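Local coordinates for ATP-dependent protease (Xanthomonas campestris pv. campestris, PDB 7CAY), which probably binds protein substrates, as a homologue of the N-terminal substrate-recognition domain of the ATP-dependent Lon peptidase, at residues 14-19 with 171-176. Residues are numbered along the deposited sequence; the frame is centred on the assembly and turned at random.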
loop_
_atom_site.group_PDB
_atom_site.type_symbol
_atom_site.label_atom_id
_atom_site.label_comp_id
_atom_site.label_asym_id
_atom_site.label_seq_id
_atom_site.Cartn_x
_atom_site.Cartn_y
_atom_site.Cartn_z
ATOM N N HIS A 14 -0.234 -9.394 5.813
ATOM C CA HIS A 14 0.035 -9.120 7.220
ATOM C C HIS A 14 0.860 -7.861 7.428
ATOM O O HIS A 14 1.443 -7.678 8.503
ATOM C CB HIS A 14 0.736 -10.319 7.864
ATOM C CG HIS A 14 -0.149 -11.514 8.031
ATOM N ND1 HIS A 14 -0.990 -11.671 9.112
ATOM C CD2 HIS A 14 -0.328 -12.607 7.253
ATOM C CE1 HIS A 14 -1.644 -12.813 8.994
ATOM N NE2 HIS A 14 -1.263 -13.399 7.875
ATOM N N SER A 15 0.914 -6.995 6.422
ATOM C CA SER A 15 1.651 -5.744 6.496
ATOM C C SER A 15 1.070 -4.796 5.461
ATOM O O SER A 15 0.749 -5.215 4.347
ATOM C CB SER A 15 3.144 -5.959 6.248
ATOM O OG SER A 15 3.350 -6.589 4.996
ATOM N N VAL A 16 0.929 -3.524 5.833
ATOM C CA VAL A 16 0.378 -2.560 4.892
ATOM C C VAL A 16 1.402 -2.275 3.799
ATOM O O VAL A 16 2.623 -2.377 4.004
ATOM C CB VAL A 16 -0.050 -1.262 5.606
ATOM C CG1 VAL A 16 -0.659 -1.579 6.965
ATOM C CG2 VAL A 16 1.116 -0.297 5.740
ATOM N N LEU A 17 0.902 -1.945 2.615
ATOM C CA LEU A 17 1.737 -1.535 1.496
ATOM C C LEU A 17 1.652 -0.020 1.364
ATOM O O LEU A 17 0.578 0.523 1.086
ATOM C CB LEU A 17 1.294 -2.215 0.201
ATOM C CG LEU A 17 2.105 -1.812 -1.032
ATOM C CD1 LEU A 17 3.584 -2.114 -0.824
ATOM C CD2 LEU A 17 1.579 -2.518 -2.268
ATOM N N LEU A 18 2.768 0.653 1.581
ATOM C CA LEU A 18 2.767 2.098 1.455
ATOM C C LEU A 18 2.858 2.497 -0.017
ATOM O O LEU A 18 3.404 1.752 -0.836
ATOM C CB LEU A 18 3.932 2.700 2.230
ATOM C CG LEU A 18 4.034 2.270 3.694
ATOM C CD1 LEU A 18 5.261 2.883 4.345
ATOM C CD2 LEU A 18 2.775 2.645 4.454
ATOM N N PRO A 19 2.307 3.655 -0.381
ATOM C CA PRO A 19 2.398 4.102 -1.777
ATOM C C PRO A 19 3.847 4.284 -2.208
ATOM O O PRO A 19 4.681 4.796 -1.458
ATOM C CB PRO A 19 1.638 5.433 -1.771
ATOM C CG PRO A 19 0.703 5.323 -0.613
ATOM C CD PRO A 19 1.445 4.536 0.424
ATOM N N GLN A 171 0.921 1.530 13.282
ATOM C CA GLN A 171 1.352 2.892 12.987
ATOM C C GLN A 171 1.393 3.147 11.486
ATOM O O GLN A 171 1.019 4.229 11.021
ATOM C CB GLN A 171 2.721 3.154 13.616
ATOM C CG GLN A 171 2.716 3.121 15.136
ATOM C CD GLN A 171 4.109 3.189 15.725
ATOM O OE1 GLN A 171 5.104 3.120 15.003
ATOM N NE2 GLN A 171 4.189 3.323 17.044
ATOM N N ARG A 172 1.839 2.161 10.708
ATOM C CA ARG A 172 1.848 2.325 9.260
ATOM C C ARG A 172 0.435 2.355 8.695
ATOM O O ARG A 172 0.186 3.019 7.682
ATOM C CB ARG A 172 2.672 1.210 8.615
ATOM C CG ARG A 172 4.029 1.025 9.266
ATOM C CD ARG A 172 5.027 0.351 8.346
ATOM N NE ARG A 172 6.341 0.268 8.979
ATOM C CZ ARG A 172 7.490 0.182 8.316
ATOM N NH1 ARG A 172 7.497 0.179 6.991
ATOM N NH2 ARG A 172 8.636 0.111 8.982
ATOM N N LEU A 173 -0.501 1.654 9.339
ATOM C CA LEU A 173 -1.895 1.705 8.913
ATOM C C LEU A 173 -2.510 3.068 9.202
ATOM O O LEU A 173 -3.311 3.578 8.409
ATOM C CB LEU A 173 -2.692 0.599 9.607
ATOM C CG LEU A 173 -4.203 0.560 9.369
ATOM C CD1 LEU A 173 -4.523 0.236 7.918
ATOM C CD2 LEU A 173 -4.856 -0.440 10.303
ATOM N N SER A 174 -2.150 3.672 10.337
ATOM C CA SER A 174 -2.668 4.994 10.671
ATOM C C SER A 174 -2.169 6.046 9.689
ATOM O O SER A 174 -2.915 6.959 9.318
ATOM C CB SER A 174 -2.280 5.361 12.102
ATOM O OG SER A 174 -2.747 6.655 12.444
ATOM N N LEU A 175 -0.910 5.936 9.258
ATOM C CA LEU A 175 -0.398 6.836 8.230
ATOM C C LEU A 175 -1.153 6.656 6.920
ATOM O O LEU A 175 -1.471 7.638 6.238
ATOM C CB LEU A 175 1.100 6.601 8.024
ATOM C CG LEU A 175 2.001 6.974 9.203
ATOM C CD1 LEU A 175 3.391 6.381 9.046
ATOM C CD2 LEU A 175 2.080 8.482 9.361
ATOM N N LEU A 176 -1.449 5.407 6.554
ATOM C CA LEU A 176 -2.221 5.148 5.342
ATOM C C LEU A 176 -3.601 5.793 5.418
ATOM O O LEU A 176 -4.090 6.350 4.428
ATOM C CB LEU A 176 -2.339 3.638 5.113
ATOM C CG LEU A 176 -2.810 3.154 3.738
ATOM C CD1 LEU A 176 -1.720 3.362 2.693
ATOM C CD2 LEU A 176 -3.243 1.695 3.795
#
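Val16 meets the helix segment 171-176 with both methyls, each on a different residue. CG2 sits 3.6 Å from Arg172 CB, while CG1 lies 4.0 Å from Leu173 CB, where the two side chains cross at about a right angle. The first torsion of Val16 sets CG1 beside the backbone N and CG2 between that N and the carbonyl carbon, which gives each methyl its own helix residue. Further along, Leu176 holds CG anti to the backbone N (chi1 -166°), and chi2 of 72° then sets CD1 at 4.1 Å from Pro19 CD and 4.0 Å from Leu17 O; that carbonyl takes its hydrogen bond from Thr68 OG1. Leu18 reaches the helix backbone, its CD2 4.2 Å from Arg172 O, a carbonyl already engaged by Leu176 N within the helix.

Such packing shows how a Lon-type substrate-binding domain joins its two parts: the loop between strands 6-13 and 22-27 belongs to the beta-rich portion, and helix 169-177 to the helical bundle near the C-terminus. Leu50 of strand 47-51 touches both Val16 and Leu173, extending the apolar seam.

Polar groups flank this seam. The Arg172 chain is extended from CG to NE, and Leu18 CD1 comes obliquely to 4.4 Å from NH1. NH1 is bonded to Glu163 O and NE to Leu167 O, two carbonyls that fix the guanidinium on the helical side. From the loop, Val16 N binds Glu169 OE2, a second, polar tie to helix 169-177.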